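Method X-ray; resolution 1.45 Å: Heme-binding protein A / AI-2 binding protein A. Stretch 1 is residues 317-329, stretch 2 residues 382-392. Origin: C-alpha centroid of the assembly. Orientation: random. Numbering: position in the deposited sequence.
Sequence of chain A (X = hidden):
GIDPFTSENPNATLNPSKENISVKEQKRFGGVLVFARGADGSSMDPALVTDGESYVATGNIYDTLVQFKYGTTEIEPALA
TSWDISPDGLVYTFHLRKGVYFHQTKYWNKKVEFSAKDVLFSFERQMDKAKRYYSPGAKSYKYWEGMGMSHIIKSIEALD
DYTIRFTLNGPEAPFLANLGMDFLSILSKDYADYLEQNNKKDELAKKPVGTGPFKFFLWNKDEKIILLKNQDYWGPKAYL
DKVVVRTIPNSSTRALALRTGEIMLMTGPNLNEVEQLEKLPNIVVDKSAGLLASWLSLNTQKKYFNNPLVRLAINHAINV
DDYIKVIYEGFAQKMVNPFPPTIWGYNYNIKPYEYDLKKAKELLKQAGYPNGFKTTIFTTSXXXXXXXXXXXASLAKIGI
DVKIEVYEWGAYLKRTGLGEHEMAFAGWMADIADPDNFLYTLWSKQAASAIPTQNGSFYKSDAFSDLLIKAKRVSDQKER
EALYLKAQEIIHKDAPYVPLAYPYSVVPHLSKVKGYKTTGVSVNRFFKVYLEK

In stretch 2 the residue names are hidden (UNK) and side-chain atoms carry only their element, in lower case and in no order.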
# COMPACT_ATOMS: atom_id res chain seq x y z
N ALA A 317 27.91 -4.52 2.41
CA ALA A 317 28.31 -4.14 3.77
C ALA A 317 27.22 -4.35 4.81
O ALA A 317 27.49 -4.28 6.01
CB ALA A 317 28.79 -2.71 3.84
N ILE A 318 26.03 -4.75 4.39
CA ILE A 318 24.92 -4.97 5.33
C ILE A 318 24.58 -6.44 5.38
O ILE A 318 24.25 -7.08 4.38
CB ILE A 318 23.68 -4.17 4.90
CG1 ILE A 318 23.96 -2.68 5.04
CG2 ILE A 318 22.43 -4.52 5.72
CD1 ILE A 318 23.11 -1.77 4.22
N ASN A 319 24.82 -7.04 6.55
CA ASN A 319 24.53 -8.45 6.70
C ASN A 319 23.07 -8.77 6.93
O ASN A 319 22.52 -8.57 8.01
CB ASN A 319 25.40 -9.02 7.83
CG ASN A 319 25.16 -10.50 8.05
OD1 ASN A 319 24.24 -11.13 7.57
ND2 ASN A 319 26.13 -11.10 8.78
N VAL A 320 22.36 -9.05 5.86
CA VAL A 320 20.90 -9.16 5.94
C VAL A 320 20.46 -10.35 6.78
O VAL A 320 19.44 -10.26 7.47
CB VAL A 320 20.22 -9.15 4.52
CG1 VAL A 320 18.75 -9.51 4.64
CG2 VAL A 320 20.43 -7.79 3.88
N ASP A 321 21.19 -11.46 6.76
CA ASP A 321 20.83 -12.58 7.65
C ASP A 321 20.82 -12.11 9.14
O ASP A 321 19.92 -12.39 9.93
CB ASP A 321 21.74 -13.79 7.51
CG ASP A 321 21.59 -14.50 6.18
OD1 ASP A 321 20.51 -14.52 5.57
OD2 ASP A 321 22.55 -15.17 5.78
N ASP A 322 21.82 -11.33 9.52
CA ASP A 322 21.90 -10.78 10.88
C ASP A 322 20.81 -9.75 11.15
O ASP A 322 20.18 -9.68 12.20
CB ASP A 322 23.28 -10.18 11.08
CG ASP A 322 23.58 -9.89 12.52
OD1 ASP A 322 23.45 -10.87 13.30
OD2 ASP A 322 24.07 -8.80 12.82
N TYR A 323 20.54 -8.91 10.13
CA TYR A 323 19.46 -7.96 10.24
C TYR A 323 18.12 -8.64 10.51
O TYR A 323 17.34 -8.14 11.36
CB TYR A 323 19.43 -7.11 8.96
CG TYR A 323 18.41 -5.99 8.92
CD1 TYR A 323 18.69 -4.76 9.39
CD2 TYR A 323 17.17 -6.15 8.35
CE1 TYR A 323 17.77 -3.74 9.41
CE2 TYR A 323 16.27 -5.11 8.28
CZ TYR A 323 16.55 -3.90 8.81
OH TYR A 323 15.61 -2.89 8.78
N ILE A 324 17.81 -9.69 9.79
CA ILE A 324 16.60 -10.42 10.02
C ILE A 324 16.51 -11.00 11.45
O ILE A 324 15.44 -10.95 12.04
CB ILE A 324 16.34 -11.41 8.89
CG1 ILE A 324 15.99 -10.55 7.65
CG2 ILE A 324 15.33 -12.51 9.25
CD1 ILE A 324 15.95 -11.41 6.42
N LYS A 325 17.62 -11.54 11.94
CA LYS A 325 17.64 -11.95 13.35
C LYS A 325 17.40 -10.84 14.35
O LYS A 325 16.54 -10.99 15.22
CB LYS A 325 19.00 -12.63 13.59
CG LYS A 325 19.09 -13.97 12.90
CD LYS A 325 20.36 -14.79 13.11
CE LYS A 325 20.25 -16.02 12.22
NZ LYS A 325 21.26 -17.09 12.49
N VAL A 326 18.10 -9.71 14.22
CA VAL A 326 17.96 -8.57 15.12
C VAL A 326 16.68 -7.80 15.06
O VAL A 326 16.11 -7.41 16.08
CB VAL A 326 19.10 -7.54 14.90
CG1 VAL A 326 18.94 -6.30 15.78
CG2 VAL A 326 20.37 -8.26 15.26
N ILE A 327 16.29 -7.43 13.84
CA ILE A 327 15.19 -6.55 13.66
C ILE A 327 13.93 -7.38 13.66
O ILE A 327 12.91 -6.91 14.12
CB ILE A 327 15.22 -5.71 12.36
CG1 ILE A 327 16.27 -4.61 12.41
CG2 ILE A 327 13.87 -5.08 12.01
CD1 ILE A 327 17.49 -4.79 13.28
N TYR A 328 13.94 -8.52 12.98
CA TYR A 328 12.72 -9.26 12.82
C TYR A 328 12.56 -10.48 13.67
O TYR A 328 11.54 -11.17 13.62
CB TYR A 328 12.53 -9.66 11.32
CG TYR A 328 12.19 -8.49 10.38
CD1 TYR A 328 10.93 -7.92 10.33
CD2 TYR A 328 13.19 -7.89 9.64
CE1 TYR A 328 10.67 -6.80 9.56
CE2 TYR A 328 12.94 -6.79 8.83
CZ TYR A 328 11.68 -6.25 8.81
OH TYR A 328 11.49 -5.17 7.95
N GLU A 329 13.58 -10.80 14.48
CA GLU A 329 13.56 -12.01 15.26
C GLU A 329 13.20 -13.24 14.46
O GLU A 329 12.57 -14.19 14.92
CB GLU A 329 12.62 -11.86 16.47
CG GLU A 329 13.03 -10.69 17.31
CD GLU A 329 14.15 -11.00 18.32
OE1 GLU A 329 14.42 -12.16 18.63
OE2 GLU A 329 14.75 -10.01 18.71
N UNK A 382 7.85 5.19 14.47
CA UNK A 382 7.22 3.99 14.97
C UNK A 382 7.97 2.73 14.57
O UNK A 382 7.69 1.69 15.14
c UNK A 382 4.96 5.01 15.26
o UNK A 382 5.67 4.04 13.12
c UNK A 382 5.75 3.91 14.54
N UNK A 383 8.91 2.79 13.62
CA UNK A 383 9.75 1.64 13.28
C UNK A 383 10.55 1.28 14.53
O UNK A 383 10.84 2.15 15.33
c UNK A 383 10.30 1.88 10.79
n UNK A 383 10.96 -0.21 8.31
c UNK A 383 11.48 2.07 9.84
c UNK A 383 11.96 -0.23 9.19
c UNK A 383 10.79 2.01 12.22
n UNK A 383 12.67 -1.33 9.38
n UNK A 383 12.27 0.85 9.91
N UNK A 384 11.09 0.07 14.59
CA UNK A 384 12.03 -0.23 15.66
C UNK A 384 13.29 0.63 15.50
O UNK A 384 13.87 0.51 14.43
c UNK A 384 13.16 -2.28 16.64
o UNK A 384 13.87 -1.60 17.35
c UNK A 384 12.36 -1.70 15.50
n UNK A 384 12.99 -3.58 16.82
N UNK A 385 13.76 1.39 16.49
CA UNK A 385 14.93 2.25 16.37
C UNK A 385 16.21 1.46 16.05
O UNK A 385 17.13 2.04 15.49
c UNK A 385 13.04 1.64 17.75
c UNK A 385 15.01 3.06 17.66
c UNK A 385 14.00 2.46 18.56
N UNK A 386 16.21 0.17 16.37
CA UNK A 386 17.31 -0.74 16.09
C UNK A 386 17.70 -0.77 14.63
O UNK A 386 18.86 -1.01 14.29
c UNK A 386 17.06 -2.16 16.62
c UNK A 386 17.28 -3.74 18.63
c UNK A 386 15.98 -4.48 18.33
c UNK A 386 17.24 -2.30 18.12
n UNK A 386 15.29 -5.01 19.55
N UNK A 387 16.74 -0.56 13.74
CA UNK A 387 17.00 -0.74 12.33
C UNK A 387 17.96 0.30 11.80
O UNK A 387 18.94 -0.09 11.17
N UNK A 388 17.70 1.57 12.04
CA UNK A 388 18.58 2.64 11.61
C UNK A 388 19.93 2.49 12.29
O UNK A 388 20.93 2.75 11.66
c UNK A 388 17.98 4.00 11.80
N UNK A 389 19.93 2.13 13.57
CA UNK A 389 21.20 1.93 14.28
C UNK A 389 22.04 0.82 13.67
O UNK A 389 23.25 0.95 13.50
c UNK A 389 20.36 2.94 16.41
c UNK A 389 22.09 1.14 16.53
c UNK A 389 20.89 1.69 15.76
N UNK A 390 21.39 -0.25 13.24
CA UNK A 390 22.04 -1.36 12.54
C UNK A 390 22.67 -0.89 11.25
O UNK A 390 23.82 -1.25 10.97
c UNK A 390 22.57 -5.04 9.95
c UNK A 390 21.58 -3.79 11.77
c UNK A 390 22.70 -6.16 10.77
c UNK A 390 21.77 -4.89 12.59
c UNK A 390 22.28 -6.09 12.09
c UNK A 390 21.01 -2.50 12.32
c UNK A 390 22.01 -3.87 10.45
N UNK A 391 21.94 -0.13 10.44
CA UNK A 391 22.47 0.31 9.15
C UNK A 391 23.66 1.25 9.44
O UNK A 391 24.70 1.21 8.76
c UNK A 391 22.02 1.53 6.99
c UNK A 391 21.42 0.97 8.24
c UNK A 391 20.26 0.01 7.92
c UNK A 391 20.62 -1.28 7.23
N UNK A 392 23.51 2.16 10.39
CA UNK A 392 24.58 3.08 10.76
C UNK A 392 25.81 2.28 11.16
O UNK A 392 26.92 2.62 10.75
c UNK A 392 25.12 4.95 12.45
c UNK A 392 24.10 3.94 11.94
o UNK A 392 24.29 5.03 14.74
c UNK A 392 24.54 5.63 13.68
n UNK A 392 24.32 6.91 13.50
O HOH W 1 13.49 -3.38 7.43
O HOH W 2 17.14 -7.63 18.38

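Position 382 has three side-chain atoms: one carbon carrying an oxygen and a carbon. It is out of reach of stretch 1. This is Thr382.

Position 383 has three carbons, a nitrogen, then a carbon bearing two more nitrogens. One terminal nitrogen lies near Tyr323 OH. The guanidinium group identifies Arg383. Its NH2 is 3.4 Å from Tyr323 OH. Water 1 O lies 2.9 Å from Arg383 NH2, from which it accepts, 2.6 Å from Tyr323 OH and 2.7 Å from Tyr328 OH, all hydrogen bonds.

Position 384 has two carbons, the second carrying one oxygen and one nitrogen. The amide end comes near Ile327 O. This is Asn384. Its ND2 is 4.3 Å from Ile327 O. Its OD1 accepts from N of position 386 at 3.1 Å, a capping bond ahead of the helix.

Position 385 has three carbons that close a ring onto the backbone nitrogen. It does not touch stretch 1. This is Pro385.

Position 386 has four carbons in a row ending in nitrogen. The carbons lie along Val326. This is Lys386. Its CE is 3.7 Å from Val326 O and its CD 4.2 Å from Val326 CG1. Water 2 O donates to Val326 O at 2.5 Å and accepts a weak bond from Lys386 NZ at 3.4 Å.

Position 387 has no side-chain atoms. Its CA is 3.9 Å from Ile327 CG1. This is Gly387. A CB would have room here.

Position 388 has a single carbon, pointing away from stretch 1. This is Ala388.

Position 389 has one carbon carrying two more, out of reach. This is Val389.

Position 390 has one carbon followed by a six-carbon ring with no oxygen. The ring face meets the edge of Tyr323. This is Phe390. The ring centroids are 5.3 Å apart and the planes at 79°. Tyr323 CB also makes a CH-pi contact. At the ring edge, CE2 is 3.3 Å from Asp322 OD2.

Position 391 has four carbons, forked at the first, one arm two carbons long. That arm reaches Ile318. This is Ile391. Its CD1 is 3.9 Å from Ile318 CD1.

Position 392 has three carbons, the third carrying oxygen and nitrogen. It does not reach stretch 1. This is Gln392.

The two helices run nearly antiparallel, at 153°, with axes 10.0 Å apart at closest approach. Phe390 is the central knob, seated among Asp322, Tyr323, Val326 and Ile327. Ile391 extends the apolar contact to Ile318. Apolar packing makes up much of the contact. Water 1 links Arg383 to Tyr323 and Tyr328. Water 2 joins Val326 O to Lys386, weakly on the lysine side.

Stretch 2, residues 382-392: TRNPKGAVFIQ
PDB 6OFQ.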